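Local coordinates for nicastrin (Dictyostelium purpureum, PDB 4R12), which probably serves as an essential subunit of gamma-secretase, the protease complex that cleaves membrane proteins such as Notch receptors and APP within the membrane, at residues 28-33 and 179-183; 33-38 and 136-142; 174-179 and 575-580. The contacts are given in a common frame with arbitrary orientation. Residue numbers count along the deposited sequence, not the author numbering.

Contact 1 (28-33 and 179-183); sequences MTSDGQ and GAINS
This is a contact between a beta-hairpin turn and a loop, where the turn after strand 21-29 meets the loop before helix 183-189. Residues 28-33 carry the end of strand 21-29, a tight turn and the start of strand 33-34. Residues 179-183 lead into the helix. S30 (phi/psi -54/-47) and D31 (-102/-2) have dihedrals near those of a type I turn. T29 N donates to G32 O at 2.9 Å across the turn. The return bond to T29 O is missing: G32 N makes a weak bond to T29 OG1 at 3.2 Å (T29 chi1 p), and T29 O accepts from S183 N at 2.8 Å. G32 and N182 are the nearest CA pair, at 4.6 Å. Here N182 CA approaches G32 O at 3.6 Å in a CA-H...O contact, and G32 CA approaches I181 O at 3.4 Å in another. I181 has phi/psi of 80/-74, which fits a classic gamma turn, with a weak bond from N182 N to A180 O at 2.9 Å. N182 then takes the N-cap position of helix 183-189. Its OD1 hydrogen-bonds T185 OG1. The Q33 side chain (chi1 p, chi2 t) reaches across, and its OE1 accepts from I181 N at 2.7 Å. M28 points toward the loop, with chi2 and chi3 both p. Its CE lies 3.4 Å from G179 C, its SD 3.7 Å from A180 CA and its CG 3.5 Å from N182 C. S183 OG is hydrogen-bonded to T573 OG1 on strand 572-575, which lies beside strand 21-29.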
loop_
_atom_site.group_PDB
_atom_site.type_symbol
_atom_site.label_atom_id
_atom_site.label_comp_id
_atom_site.label_asym_id
_atom_site.label_seq_id
_atom_site.Cartn_x
_atom_site.Cartn_y
_atom_site.Cartn_z
ATOM N N MET A 28 -4.010 16.952 2.766
ATOM C CA MET A 28 -4.865 17.686 3.693
ATOM C C MET A 28 -5.769 16.732 4.476
ATOM O O MET A 28 -6.117 15.647 3.997
ATOM C CB MET A 28 -5.698 18.735 2.953
ATOM C CG MET A 28 -5.056 20.119 2.922
ATOM S SD MET A 28 -3.415 20.168 2.175
ATOM C CE MET A 28 -3.841 19.579 0.535
ATOM N N THR A 29 -6.109 17.133 5.696
ATOM C CA THR A 29 -7.065 16.402 6.519
ATOM C C THR A 29 -8.192 17.336 6.937
ATOM O O THR A 29 -8.216 18.494 6.525
ATOM C CB THR A 29 -6.411 15.822 7.770
ATOM O OG1 THR A 29 -5.918 16.901 8.578
ATOM C CG2 THR A 29 -5.260 14.894 7.373
ATOM N N SER A 30 -9.117 16.842 7.753
ATOM C CA SER A 30 -10.179 17.692 8.311
ATOM C C SER A 30 -9.633 18.913 9.033
ATOM O O SER A 30 -10.110 20.027 8.827
ATOM C CB SER A 30 -11.054 16.905 9.287
ATOM O OG SER A 30 -11.927 16.032 8.601
ATOM N N ASP A 31 -8.629 18.693 9.876
ATOM C CA ASP A 31 -8.139 19.735 10.780
ATOM C C ASP A 31 -6.841 20.423 10.361
ATOM O O ASP A 31 -6.370 21.312 11.064
ATOM C CB ASP A 31 -7.926 19.145 12.175
ATOM C CG ASP A 31 -9.143 18.419 12.699
ATOM O OD1 ASP A 31 -10.269 18.940 12.532
ATOM O OD2 ASP A 31 -8.967 17.326 13.283
ATOM N N GLY A 32 -6.232 20.006 9.252
ATOM C CA GLY A 32 -4.928 20.535 8.909
ATOM C C GLY A 32 -4.288 19.905 7.683
ATOM O O GLY A 32 -4.961 19.535 6.725
ATOM N N GLN A 33 -2.973 19.780 7.724
ATOM C CA GLN A 33 -2.227 19.370 6.551
ATOM C C GLN A 33 -0.915 18.788 7.013
ATOM O O GLN A 33 -0.437 19.102 8.122
ATOM C CB GLN A 33 -1.996 20.566 5.614
ATOM C CG GLN A 33 -1.124 21.659 6.234
ATOM C CD GLN A 33 -1.075 22.942 5.417
ATOM O OE1 GLN A 33 -1.576 23.005 4.292
ATOM N NE2 GLN A 33 -0.475 23.980 5.990
ATOM N N GLY A 179 -3.186 22.456 -3.358
ATOM C CA GLY A 179 -4.035 22.296 -2.193
ATOM C C GLY A 179 -3.326 22.631 -0.894
ATOM O O GLY A 179 -2.144 22.331 -0.716
ATOM N N ALA A 180 -4.057 23.240 0.027
ATOM C CA ALA A 180 -3.451 23.748 1.244
ATOM C C ALA A 180 -4.485 23.922 2.340
ATOM O O ALA A 180 -5.690 23.864 2.082
ATOM C CB ALA A 180 -2.750 25.073 0.964
ATOM N N ILE A 181 -3.997 24.061 3.552
ATOM C CA ILE A 181 -4.789 24.414 4.706
ATOM C C ILE A 181 -5.559 23.287 5.333
ATOM O O ILE A 181 -5.224 22.841 6.370
ATOM C CB ILE A 181 -5.694 25.603 4.401
ATOM C CG1 ILE A 181 -4.814 26.767 4.002
ATOM C CG2 ILE A 181 -6.530 25.957 5.595
ATOM C CD1 ILE A 181 -5.560 27.878 3.350
ATOM N N ASN A 182 -6.613 22.871 4.691
ATOM C CA ASN A 182 -7.346 21.682 5.133
ATOM C C ASN A 182 -8.222 21.143 4.002
ATOM O O ASN A 182 -8.327 21.764 2.934
ATOM C CB ASN A 182 -8.186 21.984 6.394
ATOM C CG ASN A 182 -9.181 23.123 6.190
ATOM O OD1 ASN A 182 -9.815 23.232 5.146
ATOM N ND2 ASN A 182 -9.321 23.975 7.203
ATOM N N SER A 183 -8.848 19.993 4.230
ATOM C CA SER A 183 -9.585 19.326 3.160
ATOM C C SER A 183 -10.809 20.112 2.705
ATOM O O SER A 183 -11.093 20.175 1.515
ATOM C CB SER A 183 -10.005 17.924 3.594
ATOM O OG SER A 183 -8.866 17.099 3.745
#

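Contact 2 (33-38 and 136-142); sequences QFGCSS and YFSFPFP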
loop_
_atom_site.group_PDB
_atom_site.type_symbol
_atom_site.label_atom_id
_atom_site.label_comp_id
_atom_site.label_asym_id
_atom_site.label_seq_id
_atom_site.Cartn_x
_atom_site.Cartn_y
_atom_site.Cartn_z
ATOM N N GLN A 33 -2.973 19.780 7.724
ATOM C CA GLN A 33 -2.227 19.370 6.551
ATOM C C GLN A 33 -0.915 18.788 7.013
ATOM O O GLN A 33 -0.437 19.102 8.122
ATOM C CB GLN A 33 -1.996 20.566 5.614
ATOM C CG GLN A 33 -1.124 21.659 6.234
ATOM C CD GLN A 33 -1.075 22.942 5.417
ATOM O OE1 GLN A 33 -1.576 23.005 4.292
ATOM N NE2 GLN A 33 -0.475 23.980 5.990
ATOM N N PHE A 34 -0.336 17.922 6.185
ATOM C CA PHE A 34 1.007 17.429 6.434
ATOM C C PHE A 34 1.711 17.176 5.114
ATOM O O PHE A 34 1.102 17.267 4.044
ATOM C CB PHE A 34 0.989 16.162 7.321
ATOM C CG PHE A 34 0.264 14.973 6.719
ATOM C CD1 PHE A 34 -1.092 14.768 6.961
ATOM C CD2 PHE A 34 0.953 14.023 5.971
ATOM C CE1 PHE A 34 -1.754 13.641 6.437
ATOM C CE2 PHE A 34 0.296 12.901 5.435
ATOM C CZ PHE A 34 -1.062 12.719 5.676
ATOM N N GLY A 35 3.008 16.906 5.184
ATOM C CA GLY A 35 3.798 16.809 3.974
ATOM C C GLY A 35 4.325 18.170 3.561
ATOM O O GLY A 35 4.328 19.127 4.350
ATOM N N CYS A 36 4.747 18.270 2.308
ATOM C CA CYS A 36 5.580 19.383 1.878
ATOM C C CYS A 36 5.071 20.034 0.599
ATOM O O CYS A 36 4.284 19.453 -0.146
ATOM C CB CYS A 36 7.016 18.909 1.642
ATOM S SG CYS A 36 7.608 17.604 2.747
ATOM N N SER A 37 5.568 21.235 0.349
ATOM C CA SER A 37 5.349 21.918 -0.908
ATOM C C SER A 37 6.494 22.883 -1.146
ATOM O O SER A 37 7.097 23.378 -0.199
ATOM C CB SER A 37 4.018 22.672 -0.900
ATOM O OG SER A 37 3.839 23.382 -2.113
ATOM N N SER A 38 6.808 23.136 -2.409
ATOM C CA SER A 38 7.665 24.266 -2.719
ATOM C C SER A 38 6.819 25.531 -2.728
ATOM O O SER A 38 5.582 25.470 -2.751
ATOM C CB SER A 38 8.364 24.082 -4.071
ATOM O OG SER A 38 7.427 24.123 -5.128
ATOM N N TYR A 136 3.862 13.031 9.389
ATOM C CA TYR A 136 2.677 13.838 9.673
ATOM C C TYR A 136 2.993 15.233 10.178
ATOM O O TYR A 136 2.245 15.792 10.952
ATOM C CB TYR A 136 1.786 13.096 10.674
ATOM C CG TYR A 136 1.482 11.722 10.153
ATOM C CD1 TYR A 136 0.711 11.560 9.008
ATOM C CD2 TYR A 136 1.999 10.583 10.766
ATOM C CE1 TYR A 136 0.445 10.316 8.493
ATOM C CE2 TYR A 136 1.735 9.325 10.255
ATOM C CZ TYR A 136 0.955 9.200 9.114
ATOM O OH TYR A 136 0.674 7.960 8.573
ATOM N N PHE A 137 4.100 15.798 9.717
ATOM C CA PHE A 137 4.415 17.202 9.969
ATOM C C PHE A 137 4.181 18.027 8.711
ATOM O O PHE A 137 4.246 17.506 7.592
ATOM C CB PHE A 137 5.856 17.351 10.439
ATOM C CG PHE A 137 6.070 16.928 11.859
ATOM C CD1 PHE A 137 6.244 15.590 12.179
ATOM C CD2 PHE A 137 6.074 17.871 12.883
ATOM C CE1 PHE A 137 6.428 15.196 13.509
ATOM C CE2 PHE A 137 6.263 17.487 14.208
ATOM C CZ PHE A 137 6.441 16.151 14.519
ATOM N N SER A 138 3.917 19.315 8.892
ATOM C CA SER A 138 3.670 20.213 7.775
ATOM C C SER A 138 4.902 21.046 7.449
ATOM O O SER A 138 5.283 21.932 8.213
ATOM C CB SER A 138 2.483 21.138 8.076
ATOM O OG SER A 138 2.241 21.992 6.973
ATOM N N PHE A 139 5.518 20.759 6.308
ATOM C CA PHE A 139 6.741 21.438 5.888
ATOM C C PHE A 139 6.436 22.542 4.877
ATOM O O PHE A 139 5.755 22.293 3.884
ATOM C CB PHE A 139 7.729 20.436 5.271
ATOM C CG PHE A 139 8.115 19.321 6.192
ATOM C CD1 PHE A 139 7.360 18.156 6.254
ATOM C CD2 PHE A 139 9.229 19.434 7.005
ATOM C CE1 PHE A 139 7.707 17.128 7.111
ATOM C CE2 PHE A 139 9.588 18.403 7.859
ATOM C CZ PHE A 139 8.828 17.255 7.910
ATOM N N PRO A 140 6.938 23.767 5.130
ATOM C CA PRO A 140 6.756 24.909 4.225
ATOM C C PRO A 140 7.819 25.011 3.124
ATOM O O PRO A 140 7.887 26.031 2.415
ATOM C CB PRO A 140 6.848 26.112 5.170
ATOM C CG PRO A 140 7.805 25.655 6.215
ATOM C CD PRO A 140 7.521 24.178 6.420
ATOM N N PHE A 141 8.642 23.977 2.994
ATOM C CA PHE A 141 9.684 23.927 1.976
ATOM C C PHE A 141 9.661 22.536 1.361
ATOM O O PHE A 141 9.187 21.596 2.001
ATOM C CB PHE A 141 11.066 24.239 2.575
ATOM C CG PHE A 141 11.424 23.400 3.780
ATOM C CD1 PHE A 141 11.900 22.099 3.633
ATOM C CD2 PHE A 141 11.306 23.918 5.062
ATOM C CE1 PHE A 141 12.230 21.340 4.747
ATOM C CE2 PHE A 141 11.645 23.162 6.174
ATOM C CZ PHE A 141 12.106 21.874 6.017
ATOM N N PRO A 142 10.167 22.394 0.128
ATOM C CA PRO A 142 10.090 21.073 -0.503
ATOM C C PRO A 142 11.167 20.112 0.004
ATOM O O PRO A 142 12.270 20.526 0.389
ATOM C CB PRO A 142 10.288 21.388 -1.983
ATOM C CG PRO A 142 11.159 22.609 -1.977
ATOM C CD PRO A 142 10.747 23.404 -0.775
#
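Two backbone hydrogen bonds join these segments, both made by G35. G35 N donates to F137 O at 2.8 Å, and G35 O accepts from F139 N at 2.8 Å. G35 thus bridges S138 in the parallel beta pattern, bonding to the residues before and after it. This short parallel bridge lies in the small lobe, where the chain turns a corner at G35 after the hairpin strand 33-34. The lysine K26 on strand 21-29 joins both sides: its NZ bonds G35 O and S138 OG. Q33 OE1 is satisfied by I181 N. S37 OG donates to S38 O at 2.8 Å and accepts from M177 N; S38 OG bonds S175 N. S37 N is buried without a partner. S37 O lies 3.2 Å from P142 N, which has no hydrogen to give. C36 is disulfide-bonded to C24, and its SG sits 3.6 Å from F139 CD1. The edge of Y136 meets the face of F34 in a T-shaped stack, with centroids 5.1 Å apart and planes at 71°.

Contact 3 (174-179 and 575-580); sequences DSFMQG and SNWDYT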
loop_
_atom_site.group_PDB
_atom_site.type_symbol
_atom_site.label_atom_id
_atom_site.label_comp_id
_atom_site.label_asym_id
_atom_site.label_seq_id
_atom_site.Cartn_x
_atom_site.Cartn_y
_atom_site.Cartn_z
ATOM N N ASP A 174 11.275 22.083 -7.569
ATOM C CA ASP A 174 9.920 22.466 -7.961
ATOM C C ASP A 174 8.914 21.391 -7.567
ATOM O O ASP A 174 8.949 20.276 -8.097
ATOM C CB ASP A 174 9.827 22.694 -9.475
ATOM C CG ASP A 174 10.819 23.711 -9.976
ATOM O OD1 ASP A 174 10.941 24.780 -9.347
ATOM O OD2 ASP A 174 11.478 23.442 -11.003
ATOM N N SER A 175 8.023 21.725 -6.642
ATOM C CA SER A 175 6.937 20.830 -6.268
ATOM C C SER A 175 5.821 21.640 -5.642
ATOM O O SER A 175 5.513 21.489 -4.463
ATOM C CB SER A 175 7.426 19.733 -5.307
ATOM O OG SER A 175 7.883 20.279 -4.079
ATOM N N PHE A 176 5.216 22.518 -6.442
ATOM C CA PHE A 176 4.163 23.383 -5.943
ATOM C C PHE A 176 2.845 22.646 -5.782
ATOM O O PHE A 176 2.288 22.146 -6.756
ATOM C CB PHE A 176 3.935 24.590 -6.852
ATOM C CG PHE A 176 2.826 25.482 -6.364
ATOM C CD1 PHE A 176 3.006 26.261 -5.229
ATOM C CD2 PHE A 176 1.599 25.511 -7.007
ATOM C CE1 PHE A 176 1.985 27.067 -4.753
ATOM C CE2 PHE A 176 0.566 26.324 -6.538
ATOM C CZ PHE A 176 0.762 27.098 -5.411
ATOM N N MET A 177 2.354 22.606 -4.546
ATOM C CA MET A 177 1.108 21.930 -4.209
ATOM C C MET A 177 -0.041 22.923 -4.178
ATOM O O MET A 177 -0.050 23.849 -3.369
ATOM C CB MET A 177 1.238 21.212 -2.858
ATOM C CG MET A 177 2.357 20.165 -2.829
ATOM S SD MET A 177 1.960 18.705 -3.818
ATOM C CE MET A 177 3.535 18.414 -4.628
ATOM N N GLN A 178 -1.007 22.741 -5.068
ATOM C CA GLN A 178 -2.120 23.682 -5.159
ATOM C C GLN A 178 -3.006 23.643 -3.924
ATOM O O GLN A 178 -3.515 24.665 -3.496
ATOM C CB GLN A 178 -2.970 23.403 -6.389
ATOM C CG GLN A 178 -2.286 23.692 -7.693
ATOM C CD GLN A 178 -3.272 23.700 -8.834
ATOM O OE1 GLN A 178 -3.897 24.725 -9.120
ATOM N NE2 GLN A 178 -3.436 22.553 -9.479
ATOM N N GLY A 179 -3.186 22.456 -3.358
ATOM C CA GLY A 179 -4.035 22.296 -2.193
ATOM C C GLY A 179 -3.326 22.631 -0.894
ATOM O O GLY A 179 -2.144 22.331 -0.716
ATOM N N SER A 575 -3.152 16.924 -2.338
ATOM C CA SER A 575 -3.023 18.093 -3.211
ATOM C C SER A 575 -2.875 17.714 -4.673
ATOM O O SER A 575 -2.153 16.760 -5.001
ATOM C CB SER A 575 -1.814 18.928 -2.803
ATOM O OG SER A 575 -1.638 20.020 -3.691
ATOM N N ASN A 576 -3.542 18.466 -5.549
ATOM C CA ASN A 576 -3.220 18.440 -6.977
ATOM C C ASN A 576 -1.874 19.110 -7.182
ATOM O O ASN A 576 -1.477 19.963 -6.385
ATOM C CB ASN A 576 -4.269 19.173 -7.834
ATOM C CG ASN A 576 -5.648 18.524 -7.787
ATOM O OD1 ASN A 576 -5.789 17.355 -7.442
ATOM N ND2 ASN A 576 -6.673 19.295 -8.143
ATOM N N TRP A 577 -1.172 18.732 -8.245
ATOM C CA TRP A 577 0.003 19.484 -8.671
ATOM C C TRP A 577 0.227 19.367 -10.178
ATOM O O TRP A 577 -0.184 18.383 -10.806
ATOM C CB TRP A 577 1.246 19.021 -7.910
ATOM C CG TRP A 577 1.655 17.598 -8.166
ATOM C CD1 TRP A 577 2.343 17.120 -9.252
ATOM C CD2 TRP A 577 1.433 16.474 -7.305
ATOM N NE1 TRP A 577 2.549 15.765 -9.116
ATOM C CE2 TRP A 577 2.000 15.347 -7.933
ATOM C CE3 TRP A 577 0.803 16.310 -6.069
ATOM C CZ2 TRP A 577 1.957 14.072 -7.364
ATOM C CZ3 TRP A 577 0.761 15.042 -5.506
ATOM C CH2 TRP A 577 1.336 13.940 -6.157
ATOM N N ASP A 578 0.882 20.375 -10.749
ATOM C CA ASP A 578 1.143 20.400 -12.193
ATOM C C ASP A 578 2.348 19.554 -12.560
ATOM O O ASP A 578 2.264 18.689 -13.436
ATOM C CB ASP A 578 1.350 21.839 -12.684
ATOM C CG ASP A 578 0.045 22.601 -12.812
ATOM O OD1 ASP A 578 -1.027 21.985 -12.606
ATOM O OD2 ASP A 578 0.087 23.813 -13.130
ATOM N N TYR A 579 3.473 19.804 -11.896
ATOM C CA TYR A 579 4.701 19.070 -12.195
ATOM C C TYR A 579 5.711 19.126 -11.052
ATOM O O TYR A 579 5.667 20.016 -10.194
ATOM C CB TYR A 579 5.356 19.614 -13.466
ATOM C CG TYR A 579 6.156 20.871 -13.224
ATOM C CD1 TYR A 579 5.521 22.087 -13.031
ATOM C CD2 TYR A 579 7.546 20.839 -13.174
ATOM C CE1 TYR A 579 6.241 23.240 -12.800
ATOM C CE2 TYR A 579 8.279 21.987 -12.942
ATOM C CZ TYR A 579 7.620 23.187 -12.755
ATOM O OH TYR A 579 8.334 24.345 -12.523
ATOM N N THR A 580 6.632 18.169 -11.069
ATOM C CA THR A 580 7.694 18.074 -10.081
ATOM C C THR A 580 9.051 18.010 -10.780
ATOM O O THR A 580 9.204 17.274 -11.757
ATOM C CB THR A 580 7.487 16.834 -9.187
ATOM O OG1 THR A 580 6.618 17.173 -8.099
ATOM C CG2 THR A 580 8.817 16.320 -8.648
HETATM O O HOH W 1 5.915 22.589 -9.298
HETATM O O HOH W 2 1.718 22.522 -9.232
#
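Q178 N donates to N576 O at 3.1 Å, and G179 N donates to S575 OG at 2.9 Å. S575 OG in turn donates to N576 O at 2.7 Å, so the hydroxyl accepts from G179 N and donates to the same oxygen that accepts from Q178 N. The segments run antiparallel and extend, in irregular form, the pairing of strand 169-174 with strand 581-586. They tie the loop after strand 169-174 to the loop between strands 572-575 and 581-586, near the C-terminus. Between these direct bonds and that pairing, two waters bridge the backbones. Water 1 accepts from F176 N at 2.9 Å and donates to Y579 O at 2.7 Å. Water 2 donates to F176 O at 2.6 Å and accepts from D578 N at 2.8 Å. F176 therefore has both its backbone polar atoms bridged to the other segment by water. The 174-179 loop is also bonded to residues 37-38: S175 N to S38 OG and M177 N to S37 OG. Packing centres on M177 and W577. M177 SD lies 3.5 Å from W577 CE3 and 4.6 Å from the centroid of the six-membered ring, an oblique Met-aromatic contact. Both side chains also touch T25 on strand 21-29. M177 CB lies 3.2 Å from S575 OG. Farther along, the Y579 ring lies beside D174, whose OD2 makes a long, weak ion pair with K583 NZ. T580 OG1 is buried without a polar partner, 3.9 Å from S175 CB. Beside it, T580 CA makes a CA-H...O contact with D174 O at 3.2 Å.

How the contacts relate
All three contacts are partly buried and lie on the same side of the chain's centre. Contact 2 joins parts of the small lobe to each other; contact 3 brings in a segment from near the C-terminus. Contacts 1 and 2 share Q33, whose side chain bonds contact 1's loop. T29 CG2 packs on F34 CE1 at 3.8 Å between them. Contacts 1 and 3 share G179, and M28 CE lies 4.0 Å from S575 CB. Between contacts 2 and 3, serine hydroxyls of 37-38 meet backbone nitrogens of 175-177. Contact 2 uses beta bonding and aromatic rings. Contact 1 has one backbone bond and a glutamine bond beside M28; contact 3 adds waters and a Met-aromatic contact to two direct bonds.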